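PDB 6F03: Bpsl2520, which is a putative exported antigen of Burkholderia pseudomallei from the DUF2059 family, all-helical and dimeric in the crystal, whose biochemical role is not established. Local coordinates for residues P56-A61 with Q127-A132; D80-N85 with A95-L100; K43-D48 with Y137-I142. All coordinates share one frame; numbering follows the deposited sequence. Where two conformers were deposited one is given.

How the interactions relate
All three contacts join helices of one chain, and none has a hydrogen bond across it. Interactions 1 and 3 are buried and lie on the same side of the chain's centre, about 15 Å apart between centres; Tyr-130 of interaction 1 packs on Ile-46 of interaction 3. Interaction 2 is only partly buried and lies at the opposite side, about 38 Å from interaction 1 between centres, yet both use helix 55-84. The chemistry changes with place: a glutamine amide against methyl groups in interaction 1, leucine and valine methyls in interaction 2, isoleucines with a capped helix start in interaction 3. Each also touches the second subunit.

Interaction 1: residues P56-A61 with Q127-A132; sequences PKLVSA and QAQYDA
Gln-129 reaches from helix 119-136 to helix 55-84 and lays its amide against Val-59 and Leu-58. The contacts are of one kind across the gap, a polar group resting on aliphatic carbon. Val-59 CG2 lies 3.5 Å from Gln-129 OE1 and 3.7 Å from Gln-129 CD, so a single methyl meets much of the amide head. On the nitrogen side, Leu-58 CB is 3.8 Å from Gln-129 NE2. The extended chain beyond CG (chi2 170°) gives the glutamine the length to span segments whose nearest alpha carbons, Val-59 CA and Gln-129 CA, are still 8.8 Å apart.

Further apolar neighbours pack on the pair. Gln-129 also touches Leu-50 of helix 40-52 and Val-168 of the second subunit, while Leu-58 leans on Ile-53 in the short link before its own helix. The glutamine therefore sits where three helices of one chain and a helix of its partner come together.

No hydrogen bond crosses between 56-61 and 127-132, so on this side the buried amide serves as packing surface against a methyl and a methylene, and the two segments meet through van der Waals contact.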
# COMPACT_ATOMS: atom_id res chain seq x y z
N PRO B 56 -3.58 13.98 -14.76
CA PRO B 56 -2.21 13.61 -15.18
C PRO B 56 -1.25 13.45 -14.02
O PRO B 56 -0.35 12.58 -14.04
CB PRO B 56 -1.80 14.75 -16.11
CG PRO B 56 -3.11 15.29 -16.65
CD PRO B 56 -4.07 15.17 -15.48
N LYS B 57 -1.40 14.28 -13.00
CA LYS B 57 -0.56 14.11 -11.82
C LYS B 57 -0.79 12.74 -11.20
O LYS B 57 0.17 12.07 -10.79
CB LYS B 57 -0.86 15.24 -10.84
CG LYS B 57 -0.04 15.25 -9.60
CD LYS B 57 -0.63 16.27 -8.66
CE LYS B 57 0.33 16.58 -7.56
NZ LYS B 57 1.48 17.19 -8.22
N LEU B 58 -2.05 12.28 -11.15
CA LEU B 58 -2.33 10.96 -10.58
C LEU B 58 -1.74 9.84 -11.42
O LEU B 58 -1.23 8.85 -10.88
CB LEU B 58 -3.85 10.76 -10.43
CG LEU B 58 -4.63 11.84 -9.68
CD1 LEU B 58 -6.15 11.54 -9.70
CD2 LEU B 58 -4.13 12.02 -8.26
N VAL B 59 -1.81 9.94 -12.75
CA VAL B 59 -1.16 8.96 -13.60
C VAL B 59 0.34 8.91 -13.29
O VAL B 59 0.92 7.83 -13.14
CB VAL B 59 -1.41 9.27 -15.09
CG1 VAL B 59 -0.43 8.45 -15.99
CG2 VAL B 59 -2.87 8.97 -15.45
N SER B 60 0.97 10.08 -13.17
CA SER B 60 2.40 10.14 -12.89
C SER B 60 2.73 9.36 -11.61
O SER B 60 3.72 8.61 -11.57
CB SER B 60 2.83 11.60 -12.80
OG SER B 60 4.15 11.70 -12.33
N ALA B 61 1.89 9.48 -10.58
CA ALA B 61 2.15 8.77 -9.33
C ALA B 61 1.95 7.26 -9.48
O ALA B 61 2.57 6.48 -8.76
CB ALA B 61 1.25 9.29 -8.22
N GLN B 127 -7.15 6.30 -20.30
CA GLN B 127 -8.34 5.52 -20.64
C GLN B 127 -8.86 4.74 -19.43
O GLN B 127 -10.07 4.62 -19.24
CB GLN B 127 -8.07 4.58 -21.80
CG GLN B 127 -9.27 3.73 -22.17
CD GLN B 127 -10.38 4.54 -22.82
OE1 GLN B 127 -11.47 4.71 -22.24
NE2 GLN B 127 -10.13 5.03 -24.04
N ALA B 128 -7.96 4.21 -18.60
CA ALA B 128 -8.42 3.49 -17.42
C ALA B 128 -9.16 4.41 -16.44
O ALA B 128 -10.14 3.99 -15.81
CB ALA B 128 -7.24 2.81 -16.72
N GLN B 129 -8.74 5.67 -16.33
CA GLN B 129 -9.47 6.60 -15.46
C GLN B 129 -10.86 6.90 -16.00
O GLN B 129 -11.84 6.89 -15.24
CB GLN B 129 -8.66 7.89 -15.26
CG GLN B 129 -7.39 7.71 -14.43
CD GLN B 129 -6.48 8.96 -14.44
OE1 GLN B 129 -6.32 9.61 -15.48
NE2 GLN B 129 -5.92 9.30 -13.28
N TYR B 130 -10.98 7.15 -17.31
CA TYR B 130 -12.32 7.33 -17.88
C TYR B 130 -13.21 6.14 -17.55
O TYR B 130 -14.34 6.31 -17.07
CB TYR B 130 -12.25 7.51 -19.40
CG TYR B 130 -12.05 8.93 -19.87
CD1 TYR B 130 -10.77 9.49 -19.99
CD2 TYR B 130 -13.15 9.72 -20.21
CE1 TYR B 130 -10.58 10.81 -20.42
CE2 TYR B 130 -12.98 11.04 -20.64
CZ TYR B 130 -11.70 11.58 -20.74
OH TYR B 130 -11.56 12.88 -21.17
N ASP B 131 -12.70 4.93 -17.83
CA ASP B 131 -13.50 3.72 -17.64
C ASP B 131 -13.88 3.53 -16.18
O ASP B 131 -15.03 3.21 -15.86
CB ASP B 131 -12.73 2.50 -18.18
CG ASP B 131 -12.61 2.51 -19.71
OD1 ASP B 131 -13.43 3.20 -20.37
OD2 ASP B 131 -11.67 1.85 -20.26
N ALA B 132 -12.93 3.75 -15.26
CA ALA B 132 -13.27 3.59 -13.85
C ALA B 132 -14.36 4.58 -13.41
O ALA B 132 -15.29 4.21 -12.69
CB ALA B 132 -12.02 3.76 -12.99

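Interaction 2: residues D80-N85 with A95-L100; sequences DALSEN and AAVPTL
With chi1 at -180°, Leu-82 swings CG to the far side of CB from its backbone nitrogen, and this places its two methyls against Val-97 and Leu-100 on helix 90-111. The second torsion, chi2 65°, sets those methyls so that each finds a different partner. CD2 of Leu-82 meets CG2 of Val-97 at 4.0 Å, the two side chains crossing at about a right angle. The other branch, Leu-82 CD1, rests 4.1 Å from Leu-100 CD1, with a more slanting approach. Val-97 and Leu-100 are three residues apart, nearly one turn, and each present one methyl to a different branch of the leucine.

The contact is wholly apolar, with methyl groups at ordinary packing distance. Of the three side chains Leu-100 is buried and Val-97 exposed, so the patch runs from the interior to the surface.

Polar bonds close by hold the turn between the helices. Asn-85 OD1 accepts from the backbone nitrogens of Thr-87 and Leu-88, and Lys-93 NZ bonds to Asn-85 O. Across the subunit boundary, Glu-84 forms a salt bridge with Arg-185 of the second subunit, and Ala-96 packs on its Val-195.

The arrangement is that of a helical hairpin: two helices consecutive in the chain, joined by a short connection and sealed near their turn by aliphatic side chains.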
# COMPACT_ATOMS: atom_id res chain seq x y z
N ASP B 80 15.41 -16.24 -9.90
CA ASP B 80 14.74 -17.21 -10.77
C ASP B 80 15.56 -17.51 -12.03
O ASP B 80 15.64 -18.67 -12.46
CB ASP B 80 13.34 -16.75 -11.18
CG ASP B 80 12.30 -16.94 -10.08
OD1 ASP B 80 12.56 -17.66 -9.09
OD2 ASP B 80 11.18 -16.43 -10.24
N ALA B 81 16.13 -16.49 -12.66
CA ALA B 81 16.93 -16.74 -13.86
C ALA B 81 18.14 -17.61 -13.54
O ALA B 81 18.57 -18.41 -14.38
CB ALA B 81 17.37 -15.42 -14.49
N LEU B 82 18.72 -17.43 -12.35
CA LEU B 82 19.86 -18.24 -11.94
C LEU B 82 19.43 -19.67 -11.65
O LEU B 82 20.09 -20.63 -12.08
CB LEU B 82 20.53 -17.61 -10.72
CG LEU B 82 21.75 -18.35 -10.17
CD1 LEU B 82 22.88 -18.32 -11.19
CD2 LEU B 82 22.19 -17.76 -8.83
N SER B 83 18.32 -19.83 -10.93
CA SER B 83 17.84 -21.17 -10.61
C SER B 83 17.45 -21.93 -11.86
O SER B 83 17.65 -23.15 -11.95
CB SER B 83 16.66 -21.09 -9.65
OG SER B 83 15.97 -22.32 -9.61
N GLU B 84 16.89 -21.25 -12.85
CA GLU B 84 16.38 -21.94 -14.03
C GLU B 84 17.36 -21.99 -15.18
O GLU B 84 17.07 -22.64 -16.19
CB GLU B 84 15.06 -21.30 -14.48
CG GLU B 84 13.92 -21.67 -13.52
CD GLU B 84 12.65 -20.84 -13.69
OE1 GLU B 84 12.55 -20.06 -14.66
OE2 GLU B 84 11.74 -21.00 -12.83
N ASN B 85 18.50 -21.31 -15.07
CA ASN B 85 19.52 -21.41 -16.11
C ASN B 85 19.94 -22.87 -16.30
O ASN B 85 20.05 -23.63 -15.33
CB ASN B 85 20.72 -20.54 -15.77
CG ASN B 85 21.96 -20.96 -16.53
OD1 ASN B 85 22.62 -21.93 -16.17
ND2 ASN B 85 22.25 -20.27 -17.64
N ALA B 95 28.84 -19.95 -6.87
CA ALA B 95 29.98 -19.06 -6.96
C ALA B 95 29.68 -17.77 -7.72
O ALA B 95 30.40 -16.78 -7.55
CB ALA B 95 31.16 -19.77 -7.62
N ALA B 96 28.64 -17.75 -8.57
CA ALA B 96 28.31 -16.57 -9.34
C ALA B 96 27.51 -15.56 -8.52
O ALA B 96 27.42 -14.38 -8.91
CB ALA B 96 27.52 -16.95 -10.60
N VAL B 97 26.92 -16.00 -7.41
CA VAL B 97 26.10 -15.11 -6.59
C VAL B 97 26.84 -13.84 -6.21
O VAL B 97 26.26 -12.75 -6.36
CB VAL B 97 25.58 -15.88 -5.35
CG1 VAL B 97 25.04 -14.89 -4.33
CG2 VAL B 97 24.53 -16.90 -5.76
N PRO B 98 28.08 -13.88 -5.73
CA PRO B 98 28.74 -12.63 -5.28
C PRO B 98 28.83 -11.57 -6.36
O PRO B 98 28.53 -10.40 -6.10
CB PRO B 98 30.12 -13.12 -4.84
CG PRO B 98 29.93 -14.54 -4.47
CD PRO B 98 28.89 -15.07 -5.41
N THR B 99 29.24 -11.95 -7.58
CA THR B 99 29.36 -10.97 -8.65
C THR B 99 28.01 -10.55 -9.21
O THR B 99 27.85 -9.40 -9.64
CB THR B 99 30.24 -11.52 -9.77
OG1 THR B 99 30.41 -10.50 -10.76
CG2 THR B 99 29.59 -12.74 -10.41
N LEU B 100 27.04 -11.46 -9.25
CA LEU B 100 25.71 -11.06 -9.70
C LEU B 100 25.09 -10.06 -8.73
O LEU B 100 24.54 -9.04 -9.15
CB LEU B 100 24.82 -12.29 -9.86
CG LEU B 100 25.12 -13.18 -11.06
CD1 LEU B 100 24.25 -14.44 -11.02
CD2 LEU B 100 24.93 -12.45 -12.38

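Interaction 3: residues K43-D48 with Y137-I142; sequences KAAIKD and YSTSEI
Ile-142 of helix 139-150 points at helix 40-52 and lies obliquely across Ile-46. Its far end presses closest: Ile-142 CD1 is 3.4 Å from Ile-46 CG1, tighter than usual for two carbons, and 3.7 Å from Ile-46 CD1. Both isoleucines have CG1 anti to the carbonyl carbon (chi1 -68° for Ile-142), with CG2 on the other branch anti to the backbone nitrogen. For Ile-142 this splits the work, since CD1 goes to Ile-46 while CG2 settles over Ala-45, 3.9 Å from Ala-45 CB and 3.7 Å from Ala-45 O. The alanine's small side chain matches a close approach of the backbones, with Ile-46 CA and Ile-142 CA only 6.5 Å apart. Thr-139, nearly one turn before Ile-142, adds its methyl, Thr-139 CG2 lying 4.3 Å from Ala-45 CB.

The start of the helix that carries these groups is fixed by its own polar bonds. Ser-138 N donates to Glu-141 OE1 in a nearly straight bond of 2.9 Å, meeting the oxygen from above the carboxylate plane, and Glu-141 N returns a bond to Ser-138 OG.

Glu-141 OE1 also makes a salt bridge to Lys-156 of the second subunit, and Tyr-137 OH is hydrogen-bonded to its Gln-161. Within the chain, Ile-46 packs on Ala-134 of helix 119-136. The reciprocal serine and glutamate bonds form a capping box, here starting a helix whose first turn packs through aliphatic side chains onto helix 40-52 in an all-helical fold.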
# COMPACT_ATOMS: atom_id res chain seq x y z
N LYS B 43 -18.87 11.23 -21.43
CA LYS B 43 -17.45 11.41 -21.71
C LYS B 43 -17.02 12.85 -21.47
O LYS B 43 -16.01 13.12 -20.80
CB LYS B 43 -17.12 10.98 -23.14
CG LYS B 43 -15.62 11.03 -23.48
CD LYS B 43 -15.32 10.59 -24.92
CE LYS B 43 -13.87 10.87 -25.32
NZ LYS B 43 -12.84 10.12 -24.55
N ALA B 44 -17.78 13.81 -22.01
CA ALA B 44 -17.42 15.21 -21.83
C ALA B 44 -17.47 15.62 -20.37
O ALA B 44 -16.67 16.44 -19.93
CB ALA B 44 -18.34 16.10 -22.67
N ALA B 45 -18.39 15.05 -19.59
CA ALA B 45 -18.42 15.37 -18.17
C ALA B 45 -17.19 14.82 -17.46
O ALA B 45 -16.57 15.50 -16.64
CB ALA B 45 -19.71 14.84 -17.54
N ILE B 46 -16.80 13.59 -17.80
CA ILE B 46 -15.62 13.00 -17.18
C ILE B 46 -14.37 13.77 -17.56
O ILE B 46 -13.47 13.98 -16.73
CB ILE B 46 -15.52 11.51 -17.53
CG1 ILE B 46 -16.63 10.74 -16.81
CG2 ILE B 46 -14.16 11.01 -17.15
CD1 ILE B 46 -16.85 9.29 -17.32
N LYS B 47 -14.27 14.19 -18.81
CA LYS B 47 -13.12 14.98 -19.20
C LYS B 47 -12.98 16.23 -18.32
O LYS B 47 -11.87 16.58 -17.90
CB LYS B 47 -13.21 15.35 -20.69
CG LYS B 47 -12.08 16.23 -21.20
CD LYS B 47 -12.36 16.63 -22.63
CE LYS B 47 -11.31 17.56 -23.17
NZ LYS B 47 -11.91 18.42 -24.24
N ASP B 48 -14.09 16.92 -18.03
CA ASP B 48 -14.01 18.06 -17.11
C ASP B 48 -13.66 17.63 -15.69
O ASP B 48 -12.89 18.32 -15.01
CB ASP B 48 -15.31 18.86 -17.13
CG ASP B 48 -15.45 19.70 -18.40
OD1 ASP B 48 -14.45 19.83 -19.14
OD2 ASP B 48 -16.55 20.25 -18.64
N TYR B 137 -19.94 5.89 -11.44
CA TYR B 137 -20.67 7.14 -11.24
C TYR B 137 -21.58 7.41 -12.42
O TYR B 137 -21.25 7.11 -13.57
CB TYR B 137 -19.72 8.33 -11.07
CG TYR B 137 -18.92 8.39 -9.78
CD1 TYR B 137 -19.54 8.61 -8.55
CD2 TYR B 137 -17.55 8.28 -9.79
CE1 TYR B 137 -18.79 8.69 -7.37
CE2 TYR B 137 -16.81 8.36 -8.63
CZ TYR B 137 -17.41 8.57 -7.43
OH TYR B 137 -16.62 8.67 -6.28
N SER B 138 -22.74 7.99 -12.12
CA SER B 138 -23.60 8.46 -13.20
C SER B 138 -23.10 9.81 -13.72
O SER B 138 -22.31 10.50 -13.06
CB SER B 138 -25.05 8.57 -12.71
OG SER B 138 -25.20 9.68 -11.82
N THR B 139 -23.58 10.18 -14.90
CA THR B 139 -23.25 11.48 -15.48
C THR B 139 -23.59 12.63 -14.54
O THR B 139 -22.81 13.58 -14.40
CB THR B 139 -24.00 11.67 -16.80
OG1 THR B 139 -23.70 10.59 -17.69
CG2 THR B 139 -23.56 12.95 -17.48
N SER B 140 -24.73 12.56 -13.87
CA SER B 140 -25.08 13.65 -12.96
C SER B 140 -24.18 13.65 -11.73
O SER B 140 -23.85 14.72 -11.20
CB SER B 140 -26.56 13.54 -12.59
OG SER B 140 -26.93 14.50 -11.62
N GLU B 141 -23.76 12.48 -11.26
CA GLU B 141 -22.83 12.44 -10.12
C GLU B 141 -21.46 12.97 -10.52
O GLU B 141 -20.80 13.66 -9.73
CB GLU B 141 -22.72 11.03 -9.56
CG GLU B 141 -23.98 10.54 -8.84
CD GLU B 141 -24.03 9.02 -8.65
OE1 GLU B 141 -23.24 8.31 -9.31
OE2 GLU B 141 -24.87 8.54 -7.86
N ILE B 142 -21.01 12.66 -11.73
CA ILE B 142 -19.75 13.22 -12.21
C ILE B 142 -19.81 14.74 -12.25
O ILE B 142 -18.83 15.43 -11.95
CB ILE B 142 -19.40 12.59 -13.57
CG1 ILE B 142 -19.06 11.11 -13.35
CG2 ILE B 142 -18.25 13.32 -14.23
CD1 ILE B 142 -19.16 10.26 -14.60